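Local coordinates for beta-carbonic anhydrase (Methanothermobacter thermautotrophicus, PDB 1G5C), which catalyses the reversible hydration of carbon dioxide to bicarbonate, as a zinc-dependent carbonic anhydrase of the beta class, at residues K140-L154 and N159-E170. Numbering follows the deposited sequence.
Sequences KSSPLIPESIGVHGL and NTGRLKPLYLDE. With CA (calcium ion), chain H.
The backbone N-H of D169 meets ND1 of H152 near the ring plane, N to ND1 2.8 Å, and the two side chains cross at about a right angle. On the other side of the imidazole, NE2 donates to OE2 of E170 at 2.9 Å. This second bond also lies in the imidazole plane but meets the carboxylate from above, 42° out of its plane; the placement of the E170 end is doubtful. NE2 has a further weak bond to OE2 of E81, an oxygen modelled close to the like-charged OE2 of E170.

The D169 carboxylate reaches back beyond H152. Its OD2 takes the backbone N-H of V151 on the anti lone pair at 2.9 Å, in a nearly straight bond (168°), and forms a salt bridge with NZ of K140, although the hydrogen bond within that pair is weak. K140 comes from the end of helix 128-141, its chain bending only at the last torsion (chi4 -57°) to bring NZ to the acid. A water that donates to OD2 and to I149 O also binds the calcium ion ligated by E147 O. OD1 receives the hydroxyl of Y167 from above the carboxylate plane, so both oxygens are engaged. The Y167 ring turns its edge to the carbonyl O of V151, CE1 lying 3.2 Å from that oxygen.

Farther along, G153 O accepts from both L166 N and Y167 N, which approach from the same face of its carbonyl plane, and G153 N donates to Y167 O. CD2 of L154 packs against the ring of P165, 3.8 Å from CB. L166 and Y167 together opposite G153 form a classic beta bulge, just after strand 163-165, where the chain turns a corner at L166; that strand, antiparallel to 150-156, is an outermost strand of the mixed sheet within the chain.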
# COMPACT_ATOMS: atom_id res chain seq x y z
N LYS A 140 -12.27 -9.00 -9.77
CA LYS A 140 -13.13 -10.15 -9.97
C LYS A 140 -12.75 -11.00 -11.18
O LYS A 140 -12.96 -12.21 -11.18
CB LYS A 140 -14.59 -9.69 -10.07
CG LYS A 140 -15.22 -9.47 -8.71
CD LYS A 140 -16.69 -9.17 -8.85
CE LYS A 140 -17.46 -9.67 -7.63
NZ LYS A 140 -17.26 -11.15 -7.40
N SER A 141 -12.16 -10.37 -12.19
CA SER A 141 -11.74 -11.05 -13.42
C SER A 141 -10.37 -11.73 -13.30
O SER A 141 -10.01 -12.58 -14.12
CB SER A 141 -11.65 -10.05 -14.57
OG SER A 141 -12.86 -9.32 -14.72
N SER A 142 -9.60 -11.33 -12.30
CA SER A 142 -8.26 -11.88 -12.14
C SER A 142 -8.19 -13.31 -11.66
O SER A 142 -8.83 -13.69 -10.68
CB SER A 142 -7.43 -11.00 -11.20
OG SER A 142 -6.19 -11.63 -10.90
N PRO A 143 -7.40 -14.15 -12.37
CA PRO A 143 -7.25 -15.56 -11.98
C PRO A 143 -6.55 -15.69 -10.61
O PRO A 143 -6.51 -16.78 -10.03
CB PRO A 143 -6.43 -16.15 -13.14
CG PRO A 143 -5.67 -14.95 -13.68
CD PRO A 143 -6.72 -13.87 -13.64
N LEU A 144 -6.02 -14.59 -10.10
CA LEU A 144 -5.36 -14.60 -8.78
C LEU A 144 -6.37 -14.33 -7.67
O LEU A 144 -6.10 -14.57 -6.49
CB LEU A 144 -4.28 -13.51 -8.71
CG LEU A 144 -2.88 -13.90 -9.14
CD1 LEU A 144 -1.97 -12.68 -9.09
CD2 LEU A 144 -2.36 -15.00 -8.23
N ILE A 145 -7.54 -13.82 -8.04
CA ILE A 145 -8.57 -13.52 -7.06
C ILE A 145 -9.68 -14.59 -7.13
O ILE A 145 -10.44 -14.64 -8.10
CB ILE A 145 -9.19 -12.13 -7.32
CG1 ILE A 145 -8.08 -11.07 -7.46
CG2 ILE A 145 -10.15 -11.77 -6.20
CD1 ILE A 145 -7.14 -10.96 -6.23
N PRO A 146 -9.80 -15.45 -6.09
CA PRO A 146 -10.83 -16.49 -6.09
C PRO A 146 -12.22 -15.86 -6.02
O PRO A 146 -12.40 -14.82 -5.37
CB PRO A 146 -10.52 -17.31 -4.83
CG PRO A 146 -9.06 -17.07 -4.60
CD PRO A 146 -8.90 -15.60 -4.94
N GLU A 147 -13.20 -16.48 -6.67
CA GLU A 147 -14.54 -15.93 -6.63
C GLU A 147 -15.13 -16.02 -5.25
O GLU A 147 -16.06 -15.32 -4.95
CB GLU A 147 -15.46 -16.60 -7.65
CG GLU A 147 -15.15 -16.17 -9.07
CD GLU A 147 -16.16 -16.68 -10.08
OE1 GLU A 147 -16.95 -17.60 -9.73
OE2 GLU A 147 -16.14 -16.18 -11.23
N SER A 148 -14.58 -16.85 -4.37
CA SER A 148 -15.12 -16.90 -3.02
C SER A 148 -14.81 -15.59 -2.25
O SER A 148 -15.32 -15.37 -1.15
CB SER A 148 -14.54 -18.09 -2.26
OG SER A 148 -13.14 -17.98 -2.16
N ILE A 149 -13.98 -14.73 -2.83
CA ILE A 149 -13.63 -13.45 -2.18
C ILE A 149 -14.68 -12.37 -2.50
O ILE A 149 -15.02 -12.15 -3.66
CB ILE A 149 -12.23 -12.94 -2.66
CG1 ILE A 149 -11.18 -14.05 -2.51
CG2 ILE A 149 -11.82 -11.72 -1.84
CD1 ILE A 149 -11.09 -14.65 -1.08
N GLY A 150 -15.19 -11.70 -1.48
CA GLY A 150 -16.16 -10.65 -1.75
C GLY A 150 -15.43 -9.38 -2.14
O GLY A 150 -14.48 -8.98 -1.46
N VAL A 151 -15.85 -8.74 -3.24
CA VAL A 151 -15.21 -7.51 -3.71
C VAL A 151 -16.26 -6.41 -3.86
O VAL A 151 -17.21 -6.53 -4.65
CB VAL A 151 -14.49 -7.75 -5.05
CG1 VAL A 151 -13.72 -6.51 -5.47
CG2 VAL A 151 -13.53 -8.93 -4.92
N HIS A 152 -16.10 -5.36 -3.06
CA HIS A 152 -17.05 -4.26 -3.03
C HIS A 152 -16.42 -2.96 -3.51
O HIS A 152 -15.21 -2.77 -3.42
CB HIS A 152 -17.57 -4.08 -1.59
CG HIS A 152 -18.01 -5.36 -0.95
ND1 HIS A 152 -19.15 -6.03 -1.33
CD2 HIS A 152 -17.46 -6.09 0.05
CE1 HIS A 152 -19.29 -7.12 -0.59
NE2 HIS A 152 -18.28 -7.18 0.25
N GLY A 153 -17.25 -2.07 -4.02
CA GLY A 153 -16.76 -0.79 -4.50
C GLY A 153 -17.56 0.32 -3.85
O GLY A 153 -18.80 0.28 -3.87
N LEU A 154 -16.86 1.30 -3.28
CA LEU A 154 -17.50 2.41 -2.60
C LEU A 154 -16.79 3.68 -2.98
O LEU A 154 -15.65 3.64 -3.46
CB LEU A 154 -17.38 2.27 -1.07
CG LEU A 154 -17.82 0.99 -0.35
CD1 LEU A 154 -17.51 1.10 1.14
CD2 LEU A 154 -19.29 0.77 -0.58
N ASN A 159 -14.84 15.31 2.05
CA ASN A 159 -14.97 16.30 3.11
C ASN A 159 -15.81 15.85 4.30
O ASN A 159 -15.55 16.27 5.43
CB ASN A 159 -15.54 17.60 2.54
CG ASN A 159 -14.69 18.16 1.42
OD1 ASN A 159 -13.50 18.40 1.59
ND2 ASN A 159 -15.30 18.36 0.26
N THR A 160 -16.79 15.00 4.06
CA THR A 160 -17.69 14.56 5.12
C THR A 160 -17.47 13.12 5.61
O THR A 160 -17.86 12.78 6.73
CB THR A 160 -19.16 14.69 4.67
OG1 THR A 160 -19.46 13.65 3.72
CG2 THR A 160 -19.40 16.07 3.98
N GLY A 161 -16.86 12.26 4.79
CA GLY A 161 -16.64 10.88 5.19
C GLY A 161 -17.83 9.98 4.89
O GLY A 161 -17.82 8.78 5.18
N ARG A 162 -18.87 10.55 4.30
CA ARG A 162 -20.05 9.74 3.98
C ARG A 162 -19.75 8.79 2.83
O ARG A 162 -19.20 9.19 1.82
CB ARG A 162 -21.23 10.65 3.62
CG ARG A 162 -22.57 9.91 3.54
CD ARG A 162 -23.71 10.89 3.21
NE ARG A 162 -23.54 11.47 1.88
CZ ARG A 162 -23.89 10.87 0.74
NH1 ARG A 162 -24.42 9.66 0.74
NH2 ARG A 162 -23.68 11.49 -0.41
N LEU A 163 -20.11 7.52 3.00
CA LEU A 163 -19.89 6.49 1.99
C LEU A 163 -21.09 6.28 1.08
O LEU A 163 -22.22 6.26 1.53
CB LEU A 163 -19.57 5.14 2.65
CG LEU A 163 -18.28 5.06 3.47
CD1 LEU A 163 -18.29 3.79 4.34
CD2 LEU A 163 -17.09 5.07 2.52
N LYS A 164 -20.82 6.11 -0.21
CA LYS A 164 -21.86 5.83 -1.19
C LYS A 164 -21.48 4.50 -1.85
O LYS A 164 -20.39 4.37 -2.40
CB LYS A 164 -21.91 6.94 -2.24
CG LYS A 164 -22.78 6.59 -3.44
CD LYS A 164 -22.70 7.64 -4.52
CE LYS A 164 -23.58 7.25 -5.74
NZ LYS A 164 -23.47 8.26 -6.84
N PRO A 165 -22.35 3.49 -1.77
CA PRO A 165 -21.95 2.24 -2.40
C PRO A 165 -22.10 2.27 -3.92
O PRO A 165 -23.07 2.83 -4.44
CB PRO A 165 -22.86 1.20 -1.73
CG PRO A 165 -24.09 1.99 -1.39
CD PRO A 165 -23.55 3.33 -0.93
N LEU A 166 -21.13 1.70 -4.63
CA LEU A 166 -21.15 1.64 -6.09
C LEU A 166 -21.43 0.21 -6.53
O LEU A 166 -22.10 -0.03 -7.53
CB LEU A 166 -19.82 2.12 -6.68
CG LEU A 166 -19.54 3.62 -6.43
CD1 LEU A 166 -18.19 4.02 -6.99
CD2 LEU A 166 -20.66 4.45 -7.07
N TYR A 167 -20.91 -0.74 -5.77
CA TYR A 167 -21.12 -2.15 -6.07
C TYR A 167 -21.00 -2.96 -4.81
O TYR A 167 -20.01 -2.86 -4.09
CB TYR A 167 -20.13 -2.65 -7.11
CG TYR A 167 -20.24 -4.15 -7.35
CD1 TYR A 167 -19.58 -5.06 -6.52
CD2 TYR A 167 -21.06 -4.65 -8.36
CE1 TYR A 167 -19.74 -6.43 -6.68
CE2 TYR A 167 -21.23 -6.03 -8.53
CZ TYR A 167 -20.56 -6.91 -7.69
OH TYR A 167 -20.72 -8.26 -7.85
N LEU A 168 -22.01 -3.76 -4.54
CA LEU A 168 -22.01 -4.61 -3.36
C LEU A 168 -22.07 -6.08 -3.71
O LEU A 168 -23.00 -6.53 -4.40
CB LEU A 168 -23.19 -4.28 -2.44
CG LEU A 168 -23.12 -2.90 -1.74
CD1 LEU A 168 -24.31 -2.77 -0.77
CD2 LEU A 168 -21.78 -2.78 -0.96
N ASP A 169 -21.04 -6.80 -3.28
CA ASP A 169 -20.89 -8.22 -3.56
C ASP A 169 -21.52 -8.96 -2.34
O ASP A 169 -22.03 -8.33 -1.38
CB ASP A 169 -19.39 -8.56 -3.62
CG ASP A 169 -19.13 -9.71 -4.57
OD1 ASP A 169 -20.04 -10.15 -5.33
OD2 ASP A 169 -17.98 -10.16 -4.61
N GLU A 170 -21.35 -10.28 -2.41
CA GLU A 170 -21.68 -11.26 -1.42
C GLU A 170 -22.98 -11.91 -1.71
O GLU A 170 -23.18 -13.07 -2.13
CB GLU A 170 -21.59 -10.66 0.03
CG GLU A 170 -20.17 -10.03 0.18
CD GLU A 170 -19.52 -10.18 1.53
OE1 GLU A 170 -20.16 -10.69 2.48
OE2 GLU A 170 -18.33 -9.77 1.66
OXT GLU A 170 -25.49 -10.89 0.59
CA CA H . -18.47 -15.04 -4.74
O HOH W 1 -17.40 -12.76 -3.97